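PDB 1S7J: phenazine biosynthesis protein PhzF family from Enterococcus faecalis, which probably acts as an isomerase of the PhzF family, related in fold to diaminopimelate epimerase, although its substrate has not been established. Local coordinates for residues F163-L169 with F191-L195. Numbering follows the deposited sequence.
Sequences FSALKAL and FFPKL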
ATOM      1  N   PHE A 163     -13.358   2.729  15.033  1.00 69.02           N
ATOM      2  CA  PHE A 163     -12.824   1.497  14.439  1.00 69.70           C
ATOM      3  C   PHE A 163     -13.512   0.198  14.839  1.00 71.22           C
ATOM      4  O   PHE A 163     -13.430  -0.796  14.103  1.00 72.06           O
ATOM      5  CB  PHE A 163     -11.315   1.404  14.659  1.00 66.54           C
ATOM      6  CG  PHE A 163     -10.545   2.510  14.000  1.00 64.70           C
ATOM      7  CD1 PHE A 163      -9.840   3.438  14.765  1.00 64.61           C
ATOM      8  CD2 PHE A 163     -10.545   2.648  12.611  1.00 62.92           C
ATOM      9  CE1 PHE A 163      -9.149   4.488  14.160  1.00 65.71           C
ATOM     10  CE2 PHE A 163      -9.860   3.693  11.999  1.00 60.76           C
ATOM     11  CZ  PHE A 163      -9.162   4.616  12.773  1.00 63.15           C
ATOM     12  N   SER A 164     -14.139   0.174  16.006  1.00 72.06           N
ATOM     13  CA  SER A 164     -14.853  -1.021  16.438  1.00 72.24           C
ATOM     14  C   SER A 164     -16.199  -1.080  15.698  1.00 71.22           C
ATOM     15  O   SER A 164     -16.721  -2.163  15.410  1.00 71.83           O
ATOM     16  CB  SER A 164     -15.059  -1.026  17.961  1.00 71.51           C
ATOM     17  OG  SER A 164     -15.690   0.152  18.419  1.00 69.32           O
ATOM     18  N   ALA A 165     -16.733   0.097  15.365  1.00 68.68           N
ATOM     19  CA  ALA A 165     -17.990   0.200  14.642  1.00 68.30           C
ATOM     20  C   ALA A 165     -17.784  -0.185  13.176  1.00 67.97           C
ATOM     21  O   ALA A 165     -18.671  -0.769  12.545  1.00 69.98           O
ATOM     22  CB  ALA A 165     -18.541   1.611  14.741  1.00 67.59           C
ATOM     23  N   LEU A 166     -16.621   0.182  12.628  1.00 66.69           N
ATOM     24  CA  LEU A 166     -16.285  -0.129  11.241  1.00 63.73           C
ATOM     25  C   LEU A 166     -16.036  -1.627  11.054  1.00 61.64           C
ATOM     26  O   LEU A 166     -16.418  -2.203  10.038  1.00 61.55           O
ATOM     27  CB  LEU A 166     -15.045   0.665  10.794  1.00 62.60           C
ATOM     28  CG  LEU A 166     -15.179   2.169  10.500  1.00 60.92           C
ATOM     29  CD1 LEU A 166     -13.816   2.747  10.193  1.00 60.33           C
ATOM     30  CD2 LEU A 166     -16.115   2.399   9.329  1.00 55.64           C
ATOM     31  N   LYS A 167     -15.363  -2.237  12.025  1.00 62.91           N
ATOM     32  CA  LYS A 167     -15.063  -3.672  11.983  1.00 66.91           C
ATOM     33  C   LYS A 167     -16.360  -4.469  11.916  1.00 70.47           C
ATOM     34  O   LYS A 167     -16.398  -5.585  11.375  1.00 72.59           O
ATOM     35  CB  LYS A 167     -14.274  -4.064  13.243  1.00 64.99           C
ATOM     36  CG  LYS A 167     -13.861  -5.533  13.334  1.00 63.48           C
ATOM     37  CD  LYS A 167     -13.004  -5.751  14.577  1.00 66.44           C
ATOM     38  CE  LYS A 167     -12.547  -7.191  14.723  1.00 68.42           C
ATOM     39  NZ  LYS A 167     -11.645  -7.334  15.912  1.00 70.80           N
ATOM     40  N   ALA A 168     -17.416  -3.887  12.480  1.00 73.64           N
ATOM     41  CA  ALA A 168     -18.731  -4.497  12.531  1.00 74.70           C
ATOM     42  C   ALA A 168     -19.508  -4.451  11.209  1.00 76.29           C
ATOM     43  O   ALA A 168     -20.393  -5.274  10.988  1.00 77.48           O
ATOM     44  CB  ALA A 168     -19.555  -3.863  13.652  1.00 74.03           C
ATOM     45  N   LEU A 169     -19.203  -3.477  10.351  1.00 76.09           N
ATOM     46  CA  LEU A 169     -19.896  -3.370   9.063  1.00 76.31           C
ATOM     47  C   LEU A 169     -19.786  -4.703   8.311  1.00 76.47           C
ATOM     48  O   LEU A 169     -18.751  -5.368   8.369  1.00 77.19           O
ATOM     49  CB  LEU A 169     -19.308  -2.236   8.232  1.00 78.30           C
ATOM     50  CG  LEU A 169     -19.264  -0.873   8.928  1.00 78.39           C
ATOM     51  CD1 LEU A 169     -18.762   0.177   7.961  1.00 80.14           C
ATOM     52  CD2 LEU A 169     -20.636  -0.503   9.443  1.00 77.77           C
ATOM     53  N   PHE A 191      -8.843   2.224   6.081  1.00 37.39           N
ATOM     54  CA  PHE A 191      -8.971   1.553   7.375  1.00 39.14           C
ATOM     55  C   PHE A 191      -9.248   0.068   7.193  1.00 38.77           C
ATOM     56  O   PHE A 191     -10.075  -0.315   6.383  1.00 39.17           O
ATOM     57  CB  PHE A 191     -10.112   2.182   8.193  1.00 41.09           C
ATOM     58  CG  PHE A 191     -10.170   3.690   8.106  1.00 41.46           C
ATOM     59  CD1 PHE A 191      -9.129   4.474   8.594  1.00 42.15           C
ATOM     60  CD2 PHE A 191     -11.262   4.317   7.511  1.00 42.03           C
ATOM     61  CE1 PHE A 191      -9.173   5.870   8.482  1.00 42.82           C
ATOM     62  CE2 PHE A 191     -11.314   5.705   7.397  1.00 42.33           C
ATOM     63  CZ  PHE A 191     -10.265   6.483   7.885  1.00 46.33           C
ATOM     64  N   PHE A 192      -8.564  -0.761   7.969  1.00 43.63           N
ATOM     65  CA  PHE A 192      -8.749  -2.208   7.893  1.00 44.42           C
ATOM     66  C   PHE A 192      -8.851  -2.848   9.287  1.00 46.83           C
ATOM     67  O   PHE A 192      -8.062  -3.728   9.635  1.00 47.17           O
ATOM     68  CB  PHE A 192      -7.587  -2.852   7.119  1.00 41.42           C
ATOM     69  CG  PHE A 192      -7.483  -2.388   5.699  1.00 42.27           C
ATOM     70  CD1 PHE A 192      -6.645  -1.325   5.356  1.00 42.53           C
ATOM     71  CD2 PHE A 192      -8.233  -3.003   4.692  1.00 38.66           C
ATOM     72  CE1 PHE A 192      -6.563  -0.881   4.033  1.00 45.32           C
ATOM     73  CE2 PHE A 192      -8.157  -2.564   3.374  1.00 40.60           C
ATOM     74  CZ  PHE A 192      -7.322  -1.504   3.040  1.00 45.53           C
ATOM     75  N   PRO A 193      -9.853  -2.419  10.101  1.00 51.28           N
ATOM     76  CA  PRO A 193     -10.015  -2.979  11.451  1.00 53.14           C
ATOM     77  C   PRO A 193     -10.353  -4.464  11.448  1.00 54.31           C
ATOM     78  O   PRO A 193     -10.059  -5.175  12.414  1.00 55.80           O
ATOM     79  CB  PRO A 193     -11.142  -2.134  12.029  1.00 51.09           C
ATOM     80  CG  PRO A 193     -11.955  -1.802  10.830  1.00 52.21           C
ATOM     81  CD  PRO A 193     -10.908  -1.440   9.814  1.00 51.75           C
ATOM     82  N   LYS A 194     -10.995  -4.928  10.376  1.00 55.67           N
ATOM     83  CA  LYS A 194     -11.346  -6.340  10.259  1.00 57.19           C
ATOM     84  C   LYS A 194     -10.075  -7.187  10.209  1.00 58.32           C
ATOM     85  O   LYS A 194     -10.091  -8.381  10.540  1.00 60.38           O
ATOM     86  CB  LYS A 194     -12.165  -6.589   8.995  1.00 58.07           C
ATOM     87  CG  LYS A 194     -13.515  -5.913   8.973  1.00 60.62           C
ATOM     88  CD  LYS A 194     -14.373  -6.469   7.843  1.00 65.51           C
ATOM     89  CE  LYS A 194     -15.752  -5.833   7.823  1.00 68.69           C
ATOM     90  NZ  LYS A 194     -16.641  -6.459   6.796  1.00 70.26           N
ATOM     91  N   LEU A 195      -8.986  -6.563   9.774  1.00 56.05           N
ATOM     92  CA  LEU A 195      -7.692  -7.222   9.646  1.00 57.23           C
ATOM     93  C   LEU A 195      -6.661  -6.791  10.702  1.00 57.62           C
ATOM     94  O   LEU A 195      -5.455  -6.932  10.486  1.00 58.07           O
ATOM     95  CB  LEU A 195      -7.120  -6.961   8.243  1.00 58.08           C
ATOM     96  CG  LEU A 195      -7.437  -7.904   7.070  1.00 57.14           C
ATOM     97  CD1 LEU A 195      -8.878  -8.362   7.082  1.00 57.43           C
ATOM     98  CD2 LEU A 195      -7.104  -7.193   5.761  1.00 57.98           C
TER
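P193, at the start of the 3-10 turn, and the ring of F191, on the strand before it, form the apolar surface that meets helix 163-168. This is helix-on-sheet packing in the second half of a PhzF chain, with its two-part diaminopimelate epimerase-like fold: strand 186-192 gives way to the turn, and the helix lies against the junction. F163 and F191 make an offset edge-to-face pair, edge of F163 to face of F191, with centroids 5.6 Å apart and planes at 63°; flat phenyl rings can meet this way in the narrow space between helix and strand, and F163 CE2 comes 3.6 Å from F191 CD1. L166 fills the space beside them, its CD1 4.0 Å from CD2 of F191 and its CB 4.0 Å from CG of P193. A branched leucine suits this buried place, where A132 and L133 of helix 127-133 and V175 also close round it. The compact ring of P193 fits close to the helix backbone: its CB lies 3.4 Å from F163 O, and its CG 3.6 Å from K167 N. That oxygen and nitrogen already bond each other, so the ring need offer no polar partner. Outward, K167 and K194 run their aliphatic stems past one another, CG to CG 4.4 Å. K167 is exposed, and its NZ ends 10.4 Å from K194 NZ, so the like charges do not clash. The long, extended K194 reaches backbone carbonyls of the loop after the helix: G172 O accepts one hydrogen bond, and K194 NZ donates another to L169 O at 2.8 Å.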